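Local coordinates for protein phospholipase C-beta (PLC-beta) (PDB 3QR0) that belongs to the phospholipase C-beta family, multidomain proteins that combine a PH domain, EF-hand-like modules, a TIM-type barrel made of X and Y regions, and a C2 domain, at residues E20-G25 with K131-E136; I39-R44 with L52-E57; V106-G111 with T120-E125. All coordinates share one frame; numbering follows the deposited sequence.

Interaction 1: residues E20-G25 with K131-E136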
loop_
_atom_site.group_PDB
_atom_site.type_symbol
_atom_site.label_atom_id
_atom_site.label_comp_id
_atom_site.label_asym_id
_atom_site.label_seq_id
_atom_site.Cartn_x
_atom_site.Cartn_y
_atom_site.Cartn_z
ATOM N N GLU A 20 4.376 -15.559 -24.586
ATOM C CA GLU A 20 3.812 -16.851 -24.983
ATOM C C GLU A 20 4.479 -18.027 -24.251
ATOM O O GLU A 20 3.820 -19.021 -23.949
ATOM C CB GLU A 20 3.906 -17.047 -26.503
ATOM C CG GLU A 20 2.739 -16.446 -27.276
ATOM C CD GLU A 20 1.457 -17.253 -27.121
ATOM O OE1 GLU A 20 1.442 -18.436 -27.537
ATOM O OE2 GLU A 20 0.468 -16.707 -26.589
ATOM N N GLN A 21 5.775 -17.898 -23.966
ATOM C CA GLN A 21 6.530 -18.913 -23.226
ATOM C C GLN A 21 5.905 -19.229 -21.865
ATOM O O GLN A 21 5.814 -20.394 -21.489
ATOM C CB GLN A 21 7.980 -18.460 -23.028
ATOM C CG GLN A 21 8.880 -19.486 -22.334
ATOM C CD GLN A 21 10.270 -18.945 -22.036
ATOM O OE1 GLN A 21 10.736 -18.009 -22.685
ATOM N NE2 GLN A 21 10.940 -19.535 -21.046
ATOM N N LEU A 22 5.483 -18.194 -21.134
ATOM C CA LEU A 22 4.879 -18.384 -19.811
ATOM C C LEU A 22 3.426 -18.845 -19.899
ATOM O O LEU A 22 2.939 -19.523 -18.993
ATOM C CB LEU A 22 4.955 -17.112 -18.954
ATOM C CG LEU A 22 6.313 -16.437 -18.704
ATOM C CD1 LEU A 22 6.384 -15.924 -17.273
ATOM C CD2 LEU A 22 7.502 -17.345 -19.011
ATOM N N ILE A 23 2.743 -18.465 -20.976
ATOM C CA ILE A 23 1.370 -18.904 -21.230
ATOM C C ILE A 23 1.332 -20.401 -21.540
ATOM O O ILE A 23 0.487 -21.132 -21.019
ATOM C CB ILE A 23 0.734 -18.096 -22.391
ATOM C CG1 ILE A 23 0.515 -16.644 -21.954
ATOM C CG2 ILE A 23 -0.592 -18.712 -22.835
ATOM C CD1 ILE A 23 -0.019 -15.750 -23.044
ATOM N N LYS A 24 2.251 -20.843 -22.396
ATOM C CA LYS A 24 2.446 -22.260 -22.676
ATOM C C LYS A 24 2.940 -22.977 -21.416
ATOM O O LYS A 24 2.417 -24.024 -21.037
ATOM C CB LYS A 24 3.457 -22.434 -23.812
ATOM C CG LYS A 24 4.006 -23.840 -23.973
ATOM C CD LYS A 24 5.062 -23.899 -25.065
ATOM C CE LYS A 24 6.430 -23.432 -24.584
ATOM N NZ LYS A 24 7.043 -24.371 -23.614
ATOM N N GLY A 25 3.965 -22.407 -20.790
ATOM C CA GLY A 25 4.461 -22.899 -19.514
ATOM C C GLY A 25 5.807 -23.570 -19.627
ATOM O O GLY A 25 6.241 -23.938 -20.716
ATOM N N LYS A 131 15.550 -17.200 -14.386
ATOM C CA LYS A 131 15.666 -15.744 -14.424
ATOM C C LYS A 131 14.449 -15.111 -15.093
ATOM O O LYS A 131 13.846 -14.191 -14.542
ATOM C CB LYS A 131 16.954 -15.322 -15.146
ATOM C CG LYS A 131 17.213 -13.820 -15.132
ATOM C CD LYS A 131 18.592 -13.493 -15.692
ATOM C CE LYS A 131 18.812 -11.990 -15.789
ATOM N NZ LYS A 131 20.127 -11.670 -16.413
ATOM N N LYS A 132 14.078 -15.613 -16.270
ATOM C CA LYS A 132 12.933 -15.068 -17.004
ATOM C C LYS A 132 11.643 -15.115 -16.183
ATOM O O LYS A 132 10.911 -14.127 -16.129
ATOM C CB LYS A 132 12.723 -15.797 -18.334
ATOM C CG LYS A 132 11.589 -15.210 -19.172
ATOM C CD LYS A 132 11.890 -15.244 -20.662
ATOM C CE LYS A 132 10.978 -14.295 -21.448
ATOM N NZ LYS A 132 11.028 -12.884 -20.962
ATOM N N TRP A 133 11.367 -16.255 -15.549
ATOM C CA TRP A 133 10.163 -16.381 -14.714
ATOM C C TRP A 133 10.201 -15.429 -13.521
ATOM O O TRP A 133 9.197 -14.817 -13.182
ATOM C CB TRP A 133 9.951 -17.821 -14.235
ATOM C CG TRP A 133 9.285 -18.666 -15.255
ATOM C CD1 TRP A 133 9.866 -19.245 -16.339
ATOM C CD2 TRP A 133 7.902 -19.029 -15.298
ATOM N NE1 TRP A 133 8.937 -19.947 -17.056
ATOM C CE2 TRP A 133 7.720 -19.831 -16.440
ATOM C CE3 TRP A 133 6.802 -18.759 -14.481
ATOM C CZ2 TRP A 133 6.478 -20.363 -16.791
ATOM C CZ3 TRP A 133 5.564 -19.293 -14.832
ATOM C CH2 TRP A 133 5.416 -20.084 -15.974
ATOM N N SER A 134 11.368 -15.306 -12.896
ATOM C CA SER A 134 11.530 -14.425 -11.744
ATOM C C SER A 134 11.256 -12.964 -12.099
ATOM O O SER A 134 10.564 -12.264 -11.363
ATOM C CB SER A 134 12.937 -14.559 -11.158
ATOM O OG SER A 134 12.997 -13.955 -9.875
ATOM N N GLU A 135 11.791 -12.512 -13.232
ATOM C CA GLU A 135 11.585 -11.132 -13.670
ATOM C C GLU A 135 10.143 -10.874 -14.095
ATOM O O GLU A 135 9.575 -9.838 -13.767
ATOM C CB GLU A 135 12.535 -10.777 -14.811
ATOM C CG GLU A 135 13.981 -10.724 -14.362
ATOM C CD GLU A 135 14.947 -10.473 -15.498
ATOM O OE1 GLU A 135 14.785 -11.093 -16.575
ATOM O OE2 GLU A 135 15.882 -9.665 -15.304
ATOM N N GLU A 136 9.554 -11.820 -14.814
ATOM C CA GLU A 136 8.195 -11.648 -15.325
ATOM C C GLU A 136 7.163 -11.680 -14.207
ATOM O O GLU A 136 6.331 -10.777 -14.105
ATOM C CB GLU A 136 7.869 -12.712 -16.380
ATOM C CG GLU A 136 8.579 -12.502 -17.716
ATOM C CD GLU A 136 8.211 -11.194 -18.400
ATOM O OE1 GLU A 136 7.030 -10.788 -18.338
ATOM O OE2 GLU A 136 9.112 -10.575 -19.013
#

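Interaction 2: residues I39-R44 with L52-E57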
loop_
_atom_site.group_PDB
_atom_site.type_symbol
_atom_site.label_atom_id
_atom_site.label_comp_id
_atom_site.label_asym_id
_atom_site.label_seq_id
_atom_site.Cartn_x
_atom_site.Cartn_y
_atom_site.Cartn_z
ATOM N N ILE A 39 7.939 -33.308 -7.228
ATOM C CA ILE A 39 7.103 -33.613 -8.382
ATOM C C ILE A 39 7.397 -32.637 -9.512
ATOM O O ILE A 39 7.553 -31.440 -9.286
ATOM C CB ILE A 39 5.601 -33.557 -8.020
ATOM C CG1 ILE A 39 4.737 -34.008 -9.204
ATOM C CG2 ILE A 39 5.211 -32.163 -7.575
ATOM C CD1 ILE A 39 3.305 -34.380 -8.814
ATOM N N GLU A 40 7.476 -33.160 -10.729
ATOM C CA GLU A 40 7.637 -32.314 -11.900
ATOM C C GLU A 40 6.284 -31.733 -12.275
ATOM O O GLU A 40 5.293 -32.464 -12.383
ATOM C CB GLU A 40 8.209 -33.103 -13.071
ATOM C CG GLU A 40 8.621 -32.219 -14.246
ATOM C CD GLU A 40 8.871 -33.012 -15.503
ATOM O OE1 GLU A 40 9.614 -34.009 -15.436
ATOM O OE2 GLU A 40 8.321 -32.635 -16.556
ATOM N N ILE A 41 6.250 -30.418 -12.472
ATOM C CA ILE A 41 5.027 -29.727 -12.849
ATOM C C ILE A 41 5.232 -28.893 -14.113
ATOM O O ILE A 41 6.362 -28.518 -14.444
ATOM C CB ILE A 41 4.520 -28.808 -11.713
ATOM C CG1 ILE A 41 5.513 -27.674 -11.427
ATOM C CG2 ILE A 41 4.270 -29.622 -10.452
ATOM C CD1 ILE A 41 4.917 -26.512 -10.654
ATOM N N LEU A 42 4.134 -28.626 -14.816
ATOM C CA LEU A 42 4.113 -27.622 -15.872
ATOM C C LEU A 42 3.485 -26.369 -15.274
ATOM O O LEU A 42 2.275 -26.329 -15.048
ATOM C CB LEU A 42 3.304 -28.102 -17.076
ATOM C CG LEU A 42 3.165 -27.102 -18.233
ATOM C CD1 LEU A 42 4.532 -26.819 -18.860
ATOM C CD2 LEU A 42 2.171 -27.621 -19.278
ATOM N N LEU A 43 4.316 -25.369 -14.991
ATOM C CA LEU A 43 3.858 -24.114 -14.405
ATOM C C LEU A 43 3.437 -23.176 -15.531
ATOM O O LEU A 43 4.130 -23.069 -16.538
ATOM C CB LEU A 43 4.977 -23.479 -13.570
ATOM C CG LEU A 43 4.624 -22.259 -12.712
ATOM C CD1 LEU A 43 3.556 -22.618 -11.676
ATOM C CD2 LEU A 43 5.874 -21.708 -12.030
ATOM N N ARG A 44 2.295 -22.517 -15.371
ATOM C CA ARG A 44 1.784 -21.611 -16.397
ATOM C C ARG A 44 1.258 -20.320 -15.782
ATOM O O ARG A 44 0.908 -20.283 -14.600
ATOM C CB ARG A 44 0.674 -22.290 -17.203
ATOM C CG ARG A 44 1.066 -23.637 -17.800
ATOM C CD ARG A 44 -0.104 -24.282 -18.510
ATOM N NE ARG A 44 -0.442 -23.569 -19.737
ATOM C CZ ARG A 44 -1.520 -23.810 -20.478
ATOM N NH1 ARG A 44 -2.386 -24.752 -20.115
ATOM N NH2 ARG A 44 -1.732 -23.109 -21.588
ATOM N N LEU A 52 -0.474 -17.821 -11.271
ATOM C CA LEU A 52 0.376 -18.959 -11.586
ATOM C C LEU A 52 -0.474 -20.192 -11.334
ATOM O O LEU A 52 -1.182 -20.252 -10.328
ATOM C CB LEU A 52 1.590 -19.015 -10.660
ATOM C CG LEU A 52 2.675 -17.960 -10.843
ATOM C CD1 LEU A 52 3.729 -18.103 -9.754
ATOM C CD2 LEU A 52 3.292 -18.111 -12.206
ATOM N N TYR A 53 -0.421 -21.171 -12.229
ATOM C CA TYR A 53 -1.188 -22.396 -12.016
ATOM C C TYR A 53 -0.472 -23.623 -12.558
ATOM O O TYR A 53 0.388 -23.523 -13.440
ATOM C CB TYR A 53 -2.608 -22.272 -12.590
ATOM C CG TYR A 53 -2.717 -22.199 -14.102
ATOM C CD1 TYR A 53 -3.049 -23.323 -14.849
ATOM C CD2 TYR A 53 -2.515 -20.997 -14.779
ATOM C CE1 TYR A 53 -3.169 -23.258 -16.239
ATOM C CE2 TYR A 53 -2.630 -20.921 -16.168
ATOM C CZ TYR A 53 -2.960 -22.056 -16.889
ATOM O OH TYR A 53 -3.071 -21.993 -18.262
ATOM N N TRP A 54 -0.822 -24.774 -11.992
ATOM C CA TRP A 54 -0.215 -26.048 -12.357
ATOM C C TRP A 54 -1.089 -27.200 -11.867
ATOM O O TRP A 54 -1.872 -27.048 -10.921
ATOM C CB TRP A 54 1.199 -26.165 -11.774
ATOM C CG TRP A 54 1.241 -26.224 -10.270
ATOM C CD1 TRP A 54 1.316 -27.351 -9.494
ATOM C CD2 TRP A 54 1.215 -25.116 -9.360
ATOM N NE1 TRP A 54 1.338 -27.010 -8.163
ATOM C CE2 TRP A 54 1.278 -25.646 -8.052
ATOM C CE3 TRP A 54 1.150 -23.725 -9.523
ATOM C CZ2 TRP A 54 1.269 -24.834 -6.911
ATOM C CZ3 TRP A 54 1.144 -22.922 -8.388
ATOM C CH2 TRP A 54 1.204 -23.485 -7.098
ATOM N N LYS A 55 -0.959 -28.345 -12.520
ATOM C CA LYS A 55 -1.726 -29.522 -12.143
ATOM C C LYS A 55 -0.832 -30.509 -11.416
ATOM O O LYS A 55 0.327 -30.696 -11.786
ATOM C CB LYS A 55 -2.356 -30.167 -13.375
ATOM C CG LYS A 55 -3.494 -29.340 -13.945
ATOM C CD LYS A 55 -4.183 -30.025 -15.116
ATOM C CE LYS A 55 -5.443 -29.270 -15.525
ATOM N NZ LYS A 55 -5.171 -27.836 -15.835
ATOM N N ILE A 56 -1.374 -31.108 -10.360
ATOM C CA ILE A 56 -0.733 -32.212 -9.665
ATOM C C ILE A 56 -1.523 -33.472 -10.015
ATOM O O ILE A 56 -2.747 -33.521 -9.848
ATOM C CB ILE A 56 -0.718 -31.999 -8.138
ATOM C CG1 ILE A 56 0.170 -30.806 -7.760
ATOM C CG2 ILE A 56 -0.243 -33.268 -7.420
ATOM C CD1 ILE A 56 1.653 -31.009 -8.048
ATOM N N GLU A 57 -0.819 -34.477 -10.522
ATOM C CA GLU A 57 -1.449 -35.719 -10.958
ATOM C C GLU A 57 -2.195 -36.368 -9.788
ATOM O O GLU A 57 -1.616 -36.593 -8.732
ATOM C CB GLU A 57 -0.389 -36.675 -11.505
ATOM C CG GLU A 57 -0.943 -37.826 -12.320
ATOM C CD GLU A 57 0.149 -38.649 -12.980
ATOM O OE1 GLU A 57 -0.101 -39.836 -13.276
ATOM O OE2 GLU A 57 1.257 -38.111 -13.207
HETATM O O HOH W 1 2.571 -32.462 -11.706
HETATM O O HOH W 2 0.046 -27.707 -15.400
HETATM O O HOH W 3 1.870 -30.046 -13.956
#

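Interaction 3: residues V106-G111 with T120-E125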
loop_
_atom_site.group_PDB
_atom_site.type_symbol
_atom_site.label_atom_id
_atom_site.label_comp_id
_atom_site.label_asym_id
_atom_site.label_seq_id
_atom_site.Cartn_x
_atom_site.Cartn_y
_atom_site.Cartn_z
ATOM N N VAL A 106 14.285 -21.412 -8.050
ATOM C CA VAL A 106 13.380 -20.281 -7.961
ATOM C C VAL A 106 12.560 -20.434 -6.683
ATOM O O VAL A 106 12.008 -21.502 -6.424
ATOM C CB VAL A 106 12.422 -20.217 -9.169
ATOM C CG1 VAL A 106 11.373 -19.108 -8.972
ATOM C CG2 VAL A 106 13.203 -19.998 -10.451
ATOM N N THR A 107 12.490 -19.363 -5.894
ATOM C CA THR A 107 11.751 -19.354 -4.632
ATOM C C THR A 107 10.701 -18.259 -4.691
ATOM O O THR A 107 11.012 -17.125 -5.040
ATOM C CB THR A 107 12.684 -19.064 -3.443
ATOM O OG1 THR A 107 13.715 -20.048 -3.388
ATOM C CG2 THR A 107 11.925 -19.074 -2.132
ATOM N N ILE A 108 9.464 -18.609 -4.360
ATOM C CA ILE A 108 8.368 -17.649 -4.345
ATOM C C ILE A 108 7.854 -17.528 -2.914
ATOM O O ILE A 108 7.660 -18.540 -2.237
ATOM C CB ILE A 108 7.212 -18.096 -5.263
ATOM C CG1 ILE A 108 7.727 -18.439 -6.663
ATOM C CG2 ILE A 108 6.139 -17.008 -5.351
ATOM C CD1 ILE A 108 6.663 -19.025 -7.591
ATOM N N CYS A 109 7.665 -16.300 -2.438
ATOM C CA CYS A 109 6.938 -16.101 -1.186
ATOM C C CYS A 109 5.663 -15.314 -1.422
ATOM O O CYS A 109 5.627 -14.363 -2.210
ATOM C CB CYS A 109 7.795 -15.445 -0.104
ATOM S SG CYS A 109 8.501 -13.865 -0.509
ATOM N N HIS A 110 4.620 -15.740 -0.723
ATOM C CA HIS A 110 3.280 -15.218 -0.900
ATOM C C HIS A 110 2.569 -15.168 0.442
ATOM O O HIS A 110 2.817 -15.989 1.332
ATOM C CB HIS A 110 2.484 -16.079 -1.895
ATOM C CG HIS A 110 2.800 -17.544 -1.825
ATOM N ND1 HIS A 110 2.042 -18.437 -1.098
ATOM C CD2 HIS A 110 3.792 -18.271 -2.395
ATOM C CE1 HIS A 110 2.554 -19.650 -1.219
ATOM N NE2 HIS A 110 3.620 -19.575 -1.998
ATOM N N GLY A 111 1.684 -14.191 0.582
ATOM C CA GLY A 111 0.880 -14.085 1.776
ATOM C C GLY A 111 -0.124 -12.963 1.665
ATOM O O GLY A 111 0.157 -11.919 1.062
ATOM N N THR A 120 6.862 -21.265 -1.951
ATOM C CA THR A 120 6.842 -22.262 -3.016
ATOM C C THR A 120 8.257 -22.356 -3.589
ATOM O O THR A 120 8.877 -21.329 -3.891
ATOM C CB THR A 120 5.834 -21.865 -4.116
ATOM O OG1 THR A 120 4.533 -21.701 -3.534
ATOM C CG2 THR A 120 5.769 -22.922 -5.216
ATOM N N HIS A 121 8.767 -23.580 -3.719
ATOM C CA HIS A 121 10.147 -23.808 -4.134
ATOM C C HIS A 121 10.188 -24.636 -5.411
ATOM O O HIS A 121 9.551 -25.688 -5.496
ATOM C CB HIS A 121 10.931 -24.530 -3.044
ATOM C CG HIS A 121 10.870 -23.865 -1.706
ATOM N ND1 HIS A 121 11.570 -22.712 -1.416
ATOM C CD2 HIS A 121 10.203 -24.196 -0.576
ATOM C CE1 HIS A 121 11.336 -22.364 -0.162
ATOM N NE2 HIS A 121 10.508 -23.247 0.368
ATOM N N LEU A 122 10.961 -24.159 -6.385
ATOM C CA LEU A 122 10.998 -24.746 -7.723
ATOM C C LEU A 122 12.426 -24.871 -8.226
ATOM O O LEU A 122 13.277 -24.065 -7.858
ATOM C CB LEU A 122 10.228 -23.858 -8.694
ATOM C CG LEU A 122 8.774 -23.571 -8.340
ATOM C CD1 LEU A 122 8.214 -22.470 -9.235
ATOM C CD2 LEU A 122 7.956 -24.846 -8.455
ATOM N N VAL A 123 12.672 -25.882 -9.067
ATOM C CA VAL A 123 13.929 -26.005 -9.808
ATOM C C VAL A 123 13.601 -25.968 -11.300
ATOM O O VAL A 123 12.843 -26.810 -11.788
ATOM C CB VAL A 123 14.667 -27.318 -9.477
ATOM C CG1 VAL A 123 16.032 -27.367 -10.180
ATOM C CG2 VAL A 123 14.826 -27.483 -7.963
ATOM N N ALA A 124 14.142 -24.979 -12.011
ATOM C CA ALA A 124 13.976 -24.873 -13.464
ATOM C C ALA A 124 14.958 -25.811 -14.167
ATOM O O ALA A 124 15.850 -26.358 -13.529
ATOM C CB ALA A 124 14.200 -23.436 -13.927
ATOM N N GLU A 125 14.787 -25.987 -15.477
ATOM C CA GLU A 125 15.698 -26.818 -16.276
ATOM C C GLU A 125 17.043 -26.135 -16.512
ATOM O O GLU A 125 18.037 -26.802 -16.795
ATOM C CB GLU A 125 15.086 -27.150 -17.636
ATOM C CG GLU A 125 13.950 -28.155 -17.606
ATOM C CD GLU A 125 13.195 -28.188 -18.920
ATOM O OE1 GLU A 125 12.689 -27.120 -19.334
ATOM O OE2 GLU A 125 13.112 -29.270 -19.537
HETATM O O HOH W 4 13.543 -22.497 -3.274
#

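Interaction 1: residues E20-G25 with K131-E136
L22 shows how one leucine fork bridges two helices crossing almost at a right angle. Helix 20-24 crosses the 131-136 part of helix 127-141 in the PH domain at 97°, the axes of these short pieces 11.4 Å apart, and side chains bridge most of the gap. L22 and W133 reach toward each other tip to tip. Starting at CB, L22 brushes the rim of the indole, 4.2 Å from W133 CZ2. A chi1 of -55° sets CG anti to the carbonyl carbon, and from there the two methyls part. L22 CD2 goes over the five-membered ring of W133, 3.8 Å from its centroid and 23° off the normal, a CH-pi contact. With chi2 at an unusual angle, L22 CD1 reaches one turn along helix 127-141, settling 3.6 Å from E136 CB while touching W133 CD2 at 4.0 Å. The backbone of G25 meets the indole differently, its CA lying at the edge of the ring near W133 CZ2. F28 adds an edge-to-face contact to the same ring. Beside this apolar centre, Q21 OE1 lies against CD of K132, whose NZ makes a salt bridge with E136 OE2. D26 OD2 accepts hydrogen bonds from Q21 NE2 and W133 NE1, and one indole face goes to L22: the contact is therefore largely apolar, and the D26 carboxylate probably helps to fix the ring's rotation.

Interaction 2: residues I39-R44 with L52-E57
Strands 39-45 and 51-54 form a hairpin of the PH domain in which side-chain shape takes over where direct backbone pairing stops. R44 and Y53 make the hydrogen-bonded antiparallel pair, R44 N to Y53 O and Y53 N to R44 O both spanning 2.9 Å. Farther along, the chains separate and three waters fill the wedge, linking the backbones of E40 and L42 to K55. On the side carrying I41, L43 and W54, the indole is the broad surface into which the other strand fits its knuckles. With chi1 at 64°, I41 has CG1 in the crowded position between N and carbonyl carbon, and its CD1 comes down on the five-membered ring of W54, 4.0 Å from the centroid. L43 runs beside the indole and sets CD1 against W54 CE3, 3.4 Å away. I56 tucks its CD1 in plane against the ring's edge; the same methyl fills the hollow between I39 CG2 and I41 CG2, at 3.8 Å from each. On the other side R44 and Y53 meet, R44 CB resting over the Y53 ring, 3.9 Å from its centroid. A bend at chi3 folds the guanidinium back until Y53 OH lies 3.2 Å above its plane, over the centre. The angles are too poor for a hydrogen bond; R44 NE donates to I23 O, and the phenol oxygen's partial negative charge probably lies favourably over the cation.

Interaction 3: residues V106-G111 with T120-E125
The axes of strand pieces 106-110 and 120-124 come within 4.9 Å, their directions 161° apart, and the chains alternate regularly between the two kinds of antiparallel pair. V106 with L122 and I108 with T120 are hydrogen-bonded pairs, and T107 with H121 between them is a non-hydrogen-bonded pair. V106 N reaches L122 O over 2.8 Å in a bond that is nearly straight at the hydrogen (174°), although the donor stands 32° out of the carbonyl plane. I108 N to T120 O is equally short and lies nearly along the C=O axis. The return bonds, L122 N to V106 O and T120 N to I108 O, answer them, the ladder going on to H110 and E118, and T107 CA adds a CA-H...O contact to T120 O. This is the hairpin of the sixth and seventh strands of the PH fold, a strongly bent seven-stranded antiparallel sheet closed by a C-terminal helix. The side with V106, I108, T120 and L122 carries the apolar packing: I108 CD1 and L122 CD1 cross obliquely at 4.1 Å, V106 also leans on A130 of helix 127-141, and L122 on F28 of the neighbouring strand. Toward the turn of the hairpin, H110, its ring carbon CG crowded between N and carbonyl carbon, meets T120 at about a right angle. H110 NE2 and T120 OG1 share a 2.8 Å hydrogen bond, the hydroxyl sitting at the ring's edge near its plane. On the opposite face, T107 and H121 point the same way side by side, T107 CG2 3.7 Å from H121 ND1. One water joins their polar atoms, 2.5 Å from T107 OG1 and 2.7 Å from H121 ND1. T107 OG1 is also bonded to K80 N, and the H121 imidazole stacks on W31.

In the fold
From the N terminus, 20-25 comes first, but the loop it opens is the last to close, at 131-136, so interaction 1 encloses the other two. Inside it, interaction 2 closes a short hairpin loop between 39-44 and 52-57, and interaction 3 a second one between 106-111 and 120-125; these follow in series without crossing. Both hairpins belong to the same bent antiparallel sheet, and their apolar sides meet where L43 touches L122 and L52 touches I108. R44 of interaction 2 hydrogen-bonds I23 O of interaction 1. Strand 118-124 runs into helix 127-141, whose W133 also packs on L43. The three contacts thus join parts of the PH domain: N-terminal helix, hairpins and closing helix.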